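PDB 3VOC: Beta/alpha-amylase from Paenibacillus polymyxa, which hydrolyses alpha-1,4-glucosidic linkages of polysaccharides, this chain being the beta-amylase domain that releases maltose from non-reducing ends, cut from a precursor that also yields an alpha-amylase. Local coordinates for residues L216-L219 with S220-N223; K371-E374 with K375-F379; M287-P290 with A291-H294; D41-W44 with G45-E48; L308-K311 with F312-D316. All blocks are in the same frame, centred on the assembly; numbering follows the deposited sequence.

Contact 1: residues L216-L219 with S220-N223; sequences LTSL and SQIN
Gln221 folds its side-chain amide back against Leu216, Thr217 and Ser218, closing a tight turn that leads into a short 3-10 segment in the long loop between helix 205-212 and helix 240-268. Gln221 OE1 takes three bonds, the shortest of them 2.6 Å from Thr217 N, whose donor is tilted only 16° from the carbonyl plane. Ser218 N, 3.2 Å from Gln221 OE1, and Thr217 OG1, at a long 3.3 Å, both come from above that plane, so one oxygen satisfies two consecutive backbone N-H groups. Gln221 can do this because its chain is extended beyond CG and slides past Leu216, running the opposite way. The backbone tightens the same knot, with Gln221 N bound to Ser218 O at 3.0 Å and Ile222 N to Leu219 O at 3.0 Å, the i to i+3 pattern of a 3-10 turn.

The tightly packed side is apolar. Leu216 crosses Ile222 at about a right angle, CD1 lying 3.5 Å from Ile222 CG1, while Leu219 runs alongside Ile222. Ile222 is buried, and Ile208 and Trp212 of helix 205-212 and Phe194 of helix 188-202 take up its further contacts.

The other side faces solvent. Thr217, Ser220 and Gln221 are exposed there, at the outskirts of the domain and away from any annotated site. Ser218 and Ser220 turn their hydroxyls to each other across the bend, OG to OG at 2.7 Å, in a hydrogen bond that either could donate.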
loop_
_atom_site.group_PDB
_atom_site.type_symbol
_atom_site.label_atom_id
_atom_site.label_comp_id
_atom_site.label_asym_id
_atom_site.label_seq_id
_atom_site.Cartn_x
_atom_site.Cartn_y
_atom_site.Cartn_z
ATOM N N LEU A 216 14.723 24.173 -23.908
ATOM C CA LEU A 216 15.582 24.284 -22.728
ATOM C C LEU A 216 17.033 24.472 -23.121
ATOM O O LEU A 216 17.448 23.986 -24.165
ATOM C CB LEU A 216 15.425 23.060 -21.827
ATOM C CG LEU A 216 13.968 22.793 -21.455
ATOM C CD1 LEU A 216 13.860 21.488 -20.731
ATOM C CD2 LEU A 216 13.359 23.942 -20.628
ATOM N N THR A 217 17.786 25.194 -22.297
ATOM C CA THR A 217 19.228 25.380 -22.513
ATOM C C THR A 217 20.104 24.611 -21.525
ATOM O O THR A 217 21.314 24.490 -21.737
ATOM C CB THR A 217 19.640 26.873 -22.502
ATOM O OG1 THR A 217 19.204 27.482 -21.276
ATOM C CG2 THR A 217 19.018 27.600 -23.710
ATOM N N SER A 218 19.505 24.065 -20.468
ATOM C CA SER A 218 20.242 23.164 -19.572
ATOM C C SER A 218 19.323 22.113 -18.957
ATOM O O SER A 218 18.126 22.348 -18.774
ATOM C CB SER A 218 20.939 23.935 -18.447
ATOM O OG SER A 218 19.974 24.449 -17.552
ATOM N N LEU A 219 19.905 20.966 -18.621
ATOM C CA LEU A 219 19.167 19.883 -17.970
ATOM C C LEU A 219 18.515 20.376 -16.679
ATOM O O LEU A 219 17.450 19.908 -16.296
ATOM C CB LEU A 219 20.096 18.700 -17.672
ATOM C CG LEU A 219 20.617 17.894 -18.872
ATOM C CD1 LEU A 219 21.748 16.948 -18.465
ATOM C CD2 LEU A 219 19.485 17.105 -19.569
ATOM N N SER A 220 19.160 21.340 -16.026
ATOM C CA SER A 220 18.664 21.883 -14.773
ATOM C C SER A 220 17.327 22.621 -14.909
ATOM O O SER A 220 16.651 22.844 -13.912
ATOM C CB SER A 220 19.726 22.786 -14.137
ATOM O OG SER A 220 19.833 24.001 -14.869
ATOM N N GLN A 221 16.925 22.977 -16.130
ATOM C CA GLN A 221 15.608 23.588 -16.332
ATOM C C GLN A 221 14.486 22.557 -16.489
ATOM O O GLN A 221 13.318 22.920 -16.633
ATOM C CB GLN A 221 15.593 24.493 -17.561
ATOM C CG GLN A 221 16.624 25.590 -17.562
ATOM C CD GLN A 221 16.641 26.337 -18.891
ATOM O OE1 GLN A 221 16.799 25.737 -19.953
ATOM N NE2 GLN A 221 16.454 27.651 -18.833
ATOM N N ILE A 222 14.837 21.277 -16.514
ATOM C CA ILE A 222 13.821 20.232 -16.542
ATOM C C ILE A 222 13.263 20.063 -15.133
ATOM O O ILE A 222 14.010 19.838 -14.184
ATOM C CB ILE A 222 14.394 18.889 -17.025
ATOM C CG1 ILE A 222 14.874 19.001 -18.476
ATOM C CG2 ILE A 222 13.358 17.752 -16.838
ATOM C CD1 ILE A 222 15.697 17.805 -18.940
ATOM N N ASN A 223 11.941 20.167 -15.018
ATOM C CA ASN A 223 11.258 20.026 -13.739
ATOM C C ASN A 223 9.984 19.203 -13.879
ATOM O O ASN A 223 9.443 19.109 -14.979
ATOM C CB ASN A 223 10.897 21.406 -13.202
ATOM C CG ASN A 223 12.093 22.144 -12.678
ATOM O OD1 ASN A 223 12.653 21.780 -11.651
ATOM N ND2 ASN A 223 12.493 23.199 -13.382
#

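Contact 2: residues K371-E374 with K375-F379; sequences KIEE and KITKF
Glu374, bent at chi2, offers its carboxylate to three lysines. Glu374 OE1 is the shared atom: Lys375 NZ reaches it at 2.9 Å and Lys378 NZ at 2.7 Å, one from each face of the carboxylate plane and each well out of that plane. Glu374 OE2 is used differently, accepting Lys371 NZ at 2.8 Å on its syn lone pair. With three ammonium groups spread round the two oxygens, the carboxylate's rotation is effectively fixed. Glu374 and Lys375 lie side by side and point the same way, whereas Lys378, extended beyond CG, comes in obliquely and lays its CE 3.6 Å from Glu374 CG. The lysine cluster is not anchored by Glu374 alone, since Lys375 NZ also forms a salt bridge with Asp343 and a hydrogen bond with Ser339 of helix 338-352.

This network lies on the flank of helix 367-378 next to helix 338-352; helix 367-378 is the crossover between strands 356-359 and 383-386 in the beta/alpha barrel. Elsewhere on the helix, Ile372 and Ile376 bring their CG2 methyls to 4.2 Å and both pack on Ile410 of helix 403-411. Thr377 turns its hydroxyl back toward the preceding turn, chi1 57°, placing OG1 2.8 Å from Glu373 O. Glu373 O also takes Thr377 N, at 3.2 Å, and the two donors arrive from opposite faces of the carbonyl plane. The Glu373 side chain leads elsewhere, OE2 salt-bridged to Lys413.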
loop_
_atom_site.group_PDB
_atom_site.type_symbol
_atom_site.label_atom_id
_atom_site.label_comp_id
_atom_site.label_asym_id
_atom_site.label_seq_id
_atom_site.Cartn_x
_atom_site.Cartn_y
_atom_site.Cartn_z
ATOM N N LYS A 371 -21.654 -5.811 -1.232
ATOM C CA LYS A 371 -20.734 -5.291 -2.240
ATOM C C LYS A 371 -19.424 -6.073 -2.283
ATOM O O LYS A 371 -18.947 -6.410 -3.362
ATOM C CB LYS A 371 -20.474 -3.791 -2.072
ATOM C CG LYS A 371 -21.111 -2.956 -3.188
ATOM C CD LYS A 371 -20.331 -3.123 -4.500
ATOM C CE LYS A 371 -20.843 -2.206 -5.593
ATOM N NZ LYS A 371 -22.174 -2.631 -6.145
ATOM N N ILE A 372 -18.868 -6.384 -1.110
ATOM C CA ILE A 372 -17.642 -7.174 -1.048
ATOM C C ILE A 372 -17.897 -8.537 -1.677
ATOM O O ILE A 372 -17.088 -9.021 -2.466
ATOM C CB ILE A 372 -17.095 -7.344 0.405
ATOM C CG1 ILE A 372 -16.638 -5.984 0.965
ATOM C CG2 ILE A 372 -15.900 -8.317 0.417
ATOM C CD1 ILE A 372 -16.637 -5.922 2.483
ATOM N N GLU A 373 -19.027 -9.148 -1.318
ATOM C CA GLU A 373 -19.404 -10.446 -1.866
ATOM C C GLU A 373 -19.434 -10.429 -3.393
ATOM O O GLU A 373 -18.928 -11.348 -4.029
ATOM C CB GLU A 373 -20.772 -10.905 -1.348
ATOM C CG GLU A 373 -21.102 -12.339 -1.783
ATOM C CD GLU A 373 -22.563 -12.688 -1.586
ATOM O OE1 GLU A 373 -23.423 -11.828 -1.863
ATOM O OE2 GLU A 373 -22.846 -13.830 -1.166
ATOM N N GLU A 374 -20.035 -9.390 -3.967
ATOM C CA GLU A 374 -20.085 -9.236 -5.431
ATOM C C GLU A 374 -18.676 -9.232 -6.040
ATOM O O GLU A 374 -18.409 -9.941 -7.015
ATOM C CB GLU A 374 -20.882 -7.970 -5.810
ATOM C CG GLU A 374 -20.727 -7.509 -7.269
ATOM C CD GLU A 374 -20.843 -5.986 -7.440
ATOM O OE1 GLU A 374 -20.269 -5.425 -8.400
ATOM O OE2 GLU A 374 -21.524 -5.345 -6.617
ATOM N N LYS A 375 -17.771 -8.454 -5.447
ATOM C CA LYS A 375 -16.428 -8.328 -5.982
ATOM C C LYS A 375 -15.634 -9.621 -5.899
ATOM O O LYS A 375 -15.073 -10.076 -6.911
ATOM C CB LYS A 375 -15.662 -7.160 -5.312
ATOM C CG LYS A 375 -16.344 -5.766 -5.514
ATOM C CD LYS A 375 -16.729 -5.529 -6.977
ATOM C CE LYS A 375 -17.202 -4.068 -7.214
ATOM N NZ LYS A 375 -17.855 -3.879 -8.568
ATOM N N ILE A 376 -15.602 -10.234 -4.715
ATOM C CA ILE A 376 -14.791 -11.452 -4.540
ATOM C C ILE A 376 -15.263 -12.609 -5.435
ATOM O O ILE A 376 -14.443 -13.405 -5.875
ATOM C CB ILE A 376 -14.625 -11.878 -3.034
ATOM C CG1 ILE A 376 -15.975 -12.192 -2.375
ATOM C CG2 ILE A 376 -13.886 -10.775 -2.254
ATOM C CD1 ILE A 376 -15.867 -12.628 -0.899
ATOM N N THR A 377 -16.570 -12.684 -5.708
ATOM C CA THR A 377 -17.128 -13.758 -6.533
ATOM C C THR A 377 -17.029 -13.465 -8.039
ATOM O O THR A 377 -16.855 -14.394 -8.827
ATOM C CB THR A 377 -18.611 -14.087 -6.189
ATOM O OG1 THR A 377 -19.407 -12.904 -6.311
ATOM C CG2 THR A 377 -18.742 -14.647 -4.761
ATOM N N LYS A 378 -17.152 -12.192 -8.438
ATOM C CA LYS A 378 -16.977 -11.800 -9.845
ATOM C C LYS A 378 -15.542 -12.052 -10.301
ATOM O O LYS A 378 -15.302 -12.421 -11.450
ATOM C CB LYS A 378 -17.296 -10.317 -10.063
ATOM C CG LYS A 378 -18.759 -10.002 -10.330
ATOM C CD LYS A 378 -18.973 -8.486 -10.445
ATOM C CE LYS A 378 -20.431 -8.136 -10.758
ATOM N NZ LYS A 378 -20.658 -6.645 -10.801
ATOM N N PHE A 379 -14.588 -11.849 -9.401
ATOM C CA PHE A 379 -13.183 -11.808 -9.814
ATOM C C PHE A 379 -12.289 -12.906 -9.249
ATOM O O PHE A 379 -11.066 -12.844 -9.373
ATOM C CB PHE A 379 -12.610 -10.412 -9.552
ATOM C CG PHE A 379 -13.333 -9.318 -10.303
ATOM C CD1 PHE A 379 -13.230 -9.230 -11.695
ATOM C CD2 PHE A 379 -14.116 -8.387 -9.625
ATOM C CE1 PHE A 379 -13.909 -8.239 -12.407
ATOM C CE2 PHE A 379 -14.806 -7.381 -10.326
ATOM C CZ PHE A 379 -14.694 -7.307 -11.726
#

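Contact 3: residues M287-P290 with A291-H294; sequences MNNP and AMPH
Met287 O and the imidazole of His294 meet face on, the oxygen standing 3.5 Å above the ring plane and over its centre. The same oxygen accepts the His294 backbone N-H at 3.1 Å, from above the carbonyl plane and with a bent N-H...O angle of 138°. A single carbonyl thus bonds the main chain of His294 and also lies against its ring. The His294 CG is anti to its own carbonyl carbon, chi1 -57°, which leaves the ring beside its own N-H and against Met287 O.

A step further round the loop, Asn289 O faces Pro293, 3.4 Å from the ring's CD, and accepts a weak bond from Met292 N at 3.4 Å. These contacts fold the chain back on itself, residues 287-290 running nearly antiparallel to residues 291-294. Tyr335, from a neighbouring loop, packs against Asn288, Asn289 and Pro290. The reversal follows strand 275-279, close to His284, which by similarity binds substrate, and it delivers His294 to the N-cap position of helix 295-300.

From within that helix, Glu297 OE2 hydrogen-bonds His294 ND1. A carboxylate in that role is consistent with a proton on ND1, and together with the carbonyl oxygen over the ring it would probably stabilise positive charge on the imidazole.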
loop_
_atom_site.group_PDB
_atom_site.type_symbol
_atom_site.label_atom_id
_atom_site.label_comp_id
_atom_site.label_asym_id
_atom_site.label_seq_id
_atom_site.Cartn_x
_atom_site.Cartn_y
_atom_site.Cartn_z
ATOM N N MET A 287 -11.919 10.545 -10.207
ATOM C CA MET A 287 -11.773 9.654 -11.342
ATOM C C MET A 287 -12.382 10.267 -12.606
ATOM O O MET A 287 -11.740 10.272 -13.655
ATOM C CB MET A 287 -12.393 8.269 -11.058
ATOM C CG MET A 287 -11.532 7.391 -10.128
ATOM S SD MET A 287 -12.426 5.890 -9.663
ATOM C CE MET A 287 -12.459 5.011 -11.236
ATOM N N ASN A 288 -13.606 10.786 -12.506
ATOM C CA ASN A 288 -14.296 11.317 -13.684
ATOM C C ASN A 288 -14.496 12.838 -13.660
ATOM O O ASN A 288 -15.396 13.350 -14.311
ATOM C CB ASN A 288 -15.646 10.600 -13.909
ATOM C CG ASN A 288 -16.586 10.777 -12.748
ATOM O OD1 ASN A 288 -16.174 10.664 -11.595
ATOM N ND2 ASN A 288 -17.864 11.051 -13.036
ATOM N N ASN A 289 -13.649 13.548 -12.924
ATOM C CA ASN A 289 -13.645 15.004 -12.942
ATOM C C ASN A 289 -13.292 15.473 -14.358
ATOM O O ASN A 289 -12.255 15.103 -14.894
ATOM C CB ASN A 289 -12.629 15.540 -11.918
ATOM C CG ASN A 289 -12.711 17.057 -11.729
ATOM O OD1 ASN A 289 -12.771 17.552 -10.606
ATOM N ND2 ASN A 289 -12.672 17.788 -12.816
ATOM N N PRO A 290 -14.169 16.281 -14.982
ATOM C CA PRO A 290 -13.891 16.694 -16.371
ATOM C C PRO A 290 -12.575 17.473 -16.528
ATOM O O PRO A 290 -11.888 17.322 -17.547
ATOM C CB PRO A 290 -15.098 17.570 -16.733
ATOM C CG PRO A 290 -15.674 18.021 -15.419
ATOM C CD PRO A 290 -15.397 16.895 -14.446
ATOM N N ALA A 291 -12.218 18.266 -15.520
ATOM C CA ALA A 291 -11.041 19.153 -15.573
ATOM C C ALA A 291 -9.741 18.464 -15.136
ATOM O O ALA A 291 -8.647 18.889 -15.533
ATOM C CB ALA A 291 -11.282 20.413 -14.711
ATOM N N MET A 292 -9.837 17.423 -14.318
ATOM C CA MET A 292 -8.652 16.683 -13.875
ATOM C C MET A 292 -8.915 15.173 -13.796
ATOM O O MET A 292 -8.771 14.573 -12.715
ATOM C CB MET A 292 -8.135 17.239 -12.538
ATOM C CG MET A 292 -9.192 17.273 -11.410
ATOM S SD MET A 292 -8.549 17.560 -9.743
ATOM C CE MET A 292 -7.741 19.150 -10.021
ATOM N N PRO A 293 -9.298 14.545 -14.929
ATOM C CA PRO A 293 -9.682 13.134 -14.878
ATOM C C PRO A 293 -8.539 12.265 -14.348
ATOM O O PRO A 293 -7.380 12.407 -14.784
ATOM C CB PRO A 293 -10.015 12.799 -16.343
ATOM C CG PRO A 293 -9.194 13.775 -17.138
ATOM C CD PRO A 293 -9.173 15.031 -16.322
ATOM N N HIS A 294 -8.869 11.402 -13.384
ATOM C CA HIS A 294 -7.884 10.516 -12.748
ATOM C C HIS A 294 -6.747 11.272 -12.045
ATOM O O HIS A 294 -5.656 10.729 -11.856
ATOM C CB HIS A 294 -7.354 9.466 -13.749
ATOM C CG HIS A 294 -8.445 8.635 -14.363
ATOM N ND1 HIS A 294 -9.102 7.644 -13.665
ATOM C CD2 HIS A 294 -9.031 8.687 -15.585
ATOM C CE1 HIS A 294 -10.030 7.104 -14.440
ATOM N NE2 HIS A 294 -10.005 7.720 -15.609
#

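Contact 4: residues D41-W44 with G45-E48; sequences DVWW and GYVE. With CA (calcium ion), chain B.
Trp44 and Glu48 adopt nearly the same first torsion, -160° and -161°, which sends both CG atoms anti to the backbone N and makes the two side chains run side by side from the start of helix 44-47 and just past its end. Their ends then meet: Trp44 NE1 donates to Glu48 OE1 at 2.7 Å in a straight bond that lies exactly in the indole plane but strikes the carboxylate from above its own plane. Glu48 OE1 also accepts a hydrogen, at 2.6 Å, from the water that binds calcium. The sister oxygen, Glu48 OE2, binds the calcium directly at 2.4 Å, so the tryptophan acts from the second shell, helping fix the carboxylate's orientation. Asp52, Asn53, Gln132 and Glu135 complete the protein ligands.

Trp43 and Tyr46 lie side by side in an edge-to-face pair, the five-membered ring's edge toward the tyrosine face, with centroids 5.1 Å apart and planes at 61°. Trp43 CB adds a CH-pi contact over that same face. Trp43 is also the N-cap residue, its O accepting Tyr46 N at 2.9 Å.

Here strand 37-43 of the beta/alpha barrel, carrying Asp41, a substrate ligand by similarity, passes directly into helix 44-47. Trp44, Val47 and Glu48 pack on Leu136 of helix 127-144, while Tyr60 of helix 58-69 covers Val42, Tyr46 and Val47, and strand 73-79 flanks Val42 and Trp43.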
loop_
_atom_site.group_PDB
_atom_site.type_symbol
_atom_site.label_atom_id
_atom_site.label_comp_id
_atom_site.label_asym_id
_atom_site.label_seq_id
_atom_site.Cartn_x
_atom_site.Cartn_y
_atom_site.Cartn_z
ATOM N N ASP A 41 -0.099 -5.200 11.036
ATOM C CA ASP A 41 1.011 -4.283 10.824
ATOM C C ASP A 41 2.148 -4.616 11.786
ATOM O O ASP A 41 1.982 -4.528 13.008
ATOM C CB ASP A 41 0.593 -2.833 11.029
ATOM C CG ASP A 41 -0.031 -2.226 9.787
ATOM O OD1 ASP A 41 0.556 -2.324 8.694
ATOM O OD2 ASP A 41 -1.106 -1.633 9.916
ATOM N N VAL A 42 3.279 -5.036 11.224
ATOM C CA VAL A 42 4.510 -5.270 12.010
ATOM C C VAL A 42 5.335 -4.013 11.803
ATOM O O VAL A 42 6.055 -3.867 10.797
ATOM C CB VAL A 42 5.222 -6.581 11.586
ATOM C CG1 VAL A 42 6.471 -6.852 12.428
ATOM C CG2 VAL A 42 4.241 -7.775 11.688
ATOM N N TRP A 43 5.164 -3.067 12.732
ATOM C CA TRP A 43 5.708 -1.708 12.553
ATOM C C TRP A 43 7.245 -1.662 12.608
ATOM O O TRP A 43 7.856 -2.071 13.599
ATOM C CB TRP A 43 5.128 -0.751 13.611
ATOM C CG TRP A 43 3.662 -0.533 13.456
ATOM C CD1 TRP A 43 2.673 -1.032 14.242
ATOM C CD2 TRP A 43 3.015 0.223 12.422
ATOM N NE1 TRP A 43 1.447 -0.627 13.770
ATOM C CE2 TRP A 43 1.628 0.141 12.652
ATOM C CE3 TRP A 43 3.482 0.954 11.316
ATOM C CZ2 TRP A 43 0.682 0.762 11.817
ATOM C CZ3 TRP A 43 2.540 1.584 10.484
ATOM C CH2 TRP A 43 1.154 1.481 10.743
ATOM N N TRP A 44 7.868 -1.135 11.558
ATOM C CA TRP A 44 9.314 -0.931 11.578
ATOM C C TRP A 44 9.769 -0.183 12.839
ATOM O O TRP A 44 10.781 -0.547 13.473
ATOM C CB TRP A 44 9.760 -0.179 10.321
ATOM C CG TRP A 44 11.234 -0.341 10.007
ATOM C CD1 TRP A 44 12.145 -1.190 10.636
ATOM C CD2 TRP A 44 11.959 0.319 8.966
ATOM N NE1 TRP A 44 13.375 -1.063 10.045
ATOM C CE2 TRP A 44 13.292 -0.150 9.019
ATOM C CE3 TRP A 44 11.605 1.271 7.982
ATOM C CZ2 TRP A 44 14.277 0.305 8.139
ATOM C CZ3 TRP A 44 12.571 1.702 7.102
ATOM C CH2 TRP A 44 13.902 1.224 7.185
ATOM N N GLY A 45 8.995 0.845 13.205
ATOM C CA GLY A 45 9.280 1.698 14.363
ATOM C C GLY A 45 9.266 0.944 15.687
ATOM O O GLY A 45 9.874 1.393 16.651
ATOM N N TYR A 46 8.561 -0.190 15.726
ATOM C CA TYR A 46 8.512 -1.051 16.903
ATOM C C TYR A 46 9.681 -2.019 16.979
ATOM O O TYR A 46 10.072 -2.422 18.078
ATOM C CB TYR A 46 7.243 -1.909 16.907
ATOM C CG TYR A 46 5.977 -1.253 17.416
ATOM C CD1 TYR A 46 5.879 0.124 17.567
ATOM C CD2 TYR A 46 4.842 -2.031 17.704
ATOM C CE1 TYR A 46 4.689 0.730 18.016
ATOM C CE2 TYR A 46 3.653 -1.439 18.161
ATOM C CZ TYR A 46 3.584 -0.066 18.307
ATOM O OH TYR A 46 2.418 0.532 18.735
ATOM N N VAL A 47 10.193 -2.450 15.828
ATOM C CA VAL A 47 11.070 -3.617 15.817
ATOM C C VAL A 47 12.541 -3.316 15.539
ATOM O O VAL A 47 13.380 -4.176 15.742
ATOM C CB VAL A 47 10.572 -4.732 14.842
ATOM C CG1 VAL A 47 9.136 -5.140 15.172
ATOM C CG2 VAL A 47 10.675 -4.272 13.364
ATOM N N GLU A 48 12.847 -2.119 15.056
ATOM C CA GLU A 48 14.240 -1.714 14.854
ATOM C C GLU A 48 14.418 -0.267 15.337
ATOM O O GLU A 48 15.019 0.555 14.654
ATOM C CB GLU A 48 14.643 -1.890 13.377
ATOM C CG GLU A 48 16.159 -1.942 13.111
ATOM C CD GLU A 48 16.518 -2.076 11.632
ATOM O OE1 GLU A 48 15.632 -2.411 10.798
ATOM O OE2 GLU A 48 17.702 -1.849 11.285
HETATM CA CA CA B . 18.934 -2.020 9.286
HETATM O O HOH W 1 16.931 -3.040 8.632
#

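Contact 5: residues L308-K311 with F312-D316; sequences LIQK and FKDAD
Phe312 packs against the carbonyl oxygens of Leu308 and Ile309, one turn back along the helix. Its CB starts 3.3 Å from Ile309 O. From there CG goes anti to the carbonyl carbon, chi1 -85°, and the ring swings back toward the start of the helix. Phe312 CD1 comes to 3.5 Å from Leu308 O, which lies at the ring edge and in its plane, where the polarised C-H can face the oxygen. Leu308 O accepts weak backbone bonds from Phe312 N and Lys311 N. Farther out, the ring leaves the helix and enters the apolar layer formed by Leu257, Ile280 and Leu319.

The opposite flank is wet. A water donates to Asp314 OD2 at 2.8 Å and accepts from Lys311 NZ at 3.1 Å in the modelled conformer, one of two deposited, so this bridge may be partial. Ala315 N makes the last helical bond, 2.8 Å to Lys311 O; Asp316, with positive phi, then turns its N back to Lys313 O in a Schellman motif.

Helix 305-315 lies between helix 240-268, which meets Leu308, Lys311 and Phe312, and helix 338-352, which meets Ile309 and Gln310, while both Ile309 and Phe312 touch Leu319 of barrel strand 318-321.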
loop_
_atom_site.group_PDB
_atom_site.type_symbol
_atom_site.label_atom_id
_atom_site.label_comp_id
_atom_site.label_asym_id
_atom_site.label_seq_id
_atom_site.Cartn_x
_atom_site.Cartn_y
_atom_site.Cartn_z
ATOM N N LEU A 308 1.540 -1.403 -14.308
ATOM C CA LEU A 308 1.811 -1.533 -12.878
ATOM C C LEU A 308 1.526 -2.961 -12.427
ATOM O O LEU A 308 2.311 -3.555 -11.672
ATOM C CB LEU A 308 0.952 -0.547 -12.079
ATOM C CG LEU A 308 1.168 -0.532 -10.552
ATOM C CD1 LEU A 308 2.604 -0.142 -10.182
ATOM C CD2 LEU A 308 0.211 0.438 -9.910
ATOM N N ILE A 309 0.412 -3.515 -12.896
ATOM C CA ILE A 309 -0.002 -4.862 -12.470
ATOM C C ILE A 309 0.905 -5.904 -13.108
ATOM O O ILE A 309 1.217 -6.918 -12.489
ATOM C CB ILE A 309 -1.533 -5.092 -12.679
ATOM C CG1 ILE A 309 -2.319 -4.164 -11.727
ATOM C CG2 ILE A 309 -1.938 -6.533 -12.346
ATOM C CD1 ILE A 309 -3.811 -3.973 -12.119
ATOM N N GLN A 310 1.370 -5.627 -14.330
ATOM C CA GLN A 310 2.427 -6.445 -14.944
ATOM C C GLN A 310 3.680 -6.568 -14.060
ATOM O O GLN A 310 4.310 -7.638 -14.019
ATOM C CB GLN A 310 2.815 -5.923 -16.334
ATOM C CG GLN A 310 3.861 -6.821 -17.060
ATOM C CD GLN A 310 3.393 -8.249 -17.274
ATOM O OE1 GLN A 310 4.140 -9.221 -17.019
ATOM N NE2 GLN A 310 2.151 -8.396 -17.734
ATOM N N LYS A 311 4.039 -5.484 -13.365
ATOM C CA LYS A 311 5.195 -5.515 -12.472
ATOM C C LYS A 311 4.962 -6.440 -11.274
ATOM O O LYS A 311 5.900 -7.098 -10.819
ATOM C CB LYS A 311 5.594 -4.100 -12.022
ATOM C CG LYS A 311 6.929 -4.020 -11.298
ATOM C CD LYS A 311 8.118 -4.135 -12.262
ATOM C CE LYS A 311 9.442 -4.031 -11.526
ATOM N NZ LYS A 311 10.536 -4.610 -12.371
ATOM N N PHE A 312 3.722 -6.499 -10.772
ATOM C CA PHE A 312 3.372 -7.487 -9.743
ATOM C C PHE A 312 3.631 -8.907 -10.254
ATOM O O PHE A 312 4.263 -9.713 -9.574
ATOM C CB PHE A 312 1.906 -7.344 -9.291
ATOM C CG PHE A 312 1.713 -6.327 -8.212
ATOM C CD1 PHE A 312 1.729 -4.965 -8.520
ATOM C CD2 PHE A 312 1.533 -6.722 -6.885
ATOM C CE1 PHE A 312 1.567 -4.003 -7.531
ATOM C CE2 PHE A 312 1.360 -5.761 -5.868
ATOM C CZ PHE A 312 1.373 -4.393 -6.199
ATOM N N LYS A 313 3.159 -9.191 -11.466
ATOM C CA LYS A 313 3.361 -10.502 -12.076
ATOM C C LYS A 313 4.849 -10.796 -12.207
ATOM O O LYS A 313 5.296 -11.883 -11.845
ATOM C CB LYS A 313 2.719 -10.558 -13.463
ATOM C CG LYS A 313 2.649 -11.967 -14.043
ATOM C CD LYS A 313 1.831 -11.974 -15.335
ATOM C CE LYS A 313 1.708 -13.373 -15.965
ATOM N NZ LYS A 313 1.096 -14.360 -15.029
ATOM N N ASP A 314 5.604 -9.832 -12.741
ATOM C CA ASP A 314 7.053 -10.005 -12.951
ATOM C C ASP A 314 7.782 -10.234 -11.633
ATOM O O ASP A 314 8.718 -11.042 -11.578
ATOM C CB ASP A 314 7.676 -8.799 -13.671
ATOM C CG ASP A 314 7.187 -8.649 -15.107
ATOM O OD1 ASP A 314 6.597 -9.604 -15.678
ATOM O OD2 ASP A 314 7.405 -7.558 -15.669
ATOM N N ALA A 315 7.370 -9.512 -10.583
ATOM C CA ALA A 315 8.011 -9.654 -9.269
ATOM C C ALA A 315 7.508 -10.878 -8.496
ATOM O O ALA A 315 8.006 -11.190 -7.396
ATOM C CB ALA A 315 7.827 -8.390 -8.440
ATOM N N ASP A 316 6.531 -11.571 -9.071
ATOM C CA ASP A 316 5.909 -12.728 -8.429
ATOM C C ASP A 316 5.394 -12.338 -7.044
ATOM O O ASP A 316 5.769 -12.934 -6.029
ATOM C CB ASP A 316 6.874 -13.925 -8.361
ATOM C CG ASP A 316 6.187 -15.193 -7.895
ATOM O OD1 ASP A 316 5.021 -15.389 -8.260
ATOM O OD2 ASP A 316 6.812 -15.987 -7.156
HETATM O O HOH W 2 9.668 -6.050 -15.027
#

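How the contacts relate
All five contacts belong to the family 14 beta/alpha barrel, and along the chain they follow the order contact 4, 1, 3, 5, 2. Contact 4 leaves barrel strand 37-43, whereas contacts 5 and 2 lie on helices 305-315 and 367-378, which both pack against helix 338-352; their centres are 23 Å apart. Contacts 1 and 3 occupy loops, contact 1 farthest out, with its centre 49 Å from that of contact 2 on the opposite side of the chain's centre. None touches another. The contacts thus lie in separate regions: the calcium site at contact 4, the outer barrel wall at contacts 2 and 5, and surface loops at contacts 1 and 3.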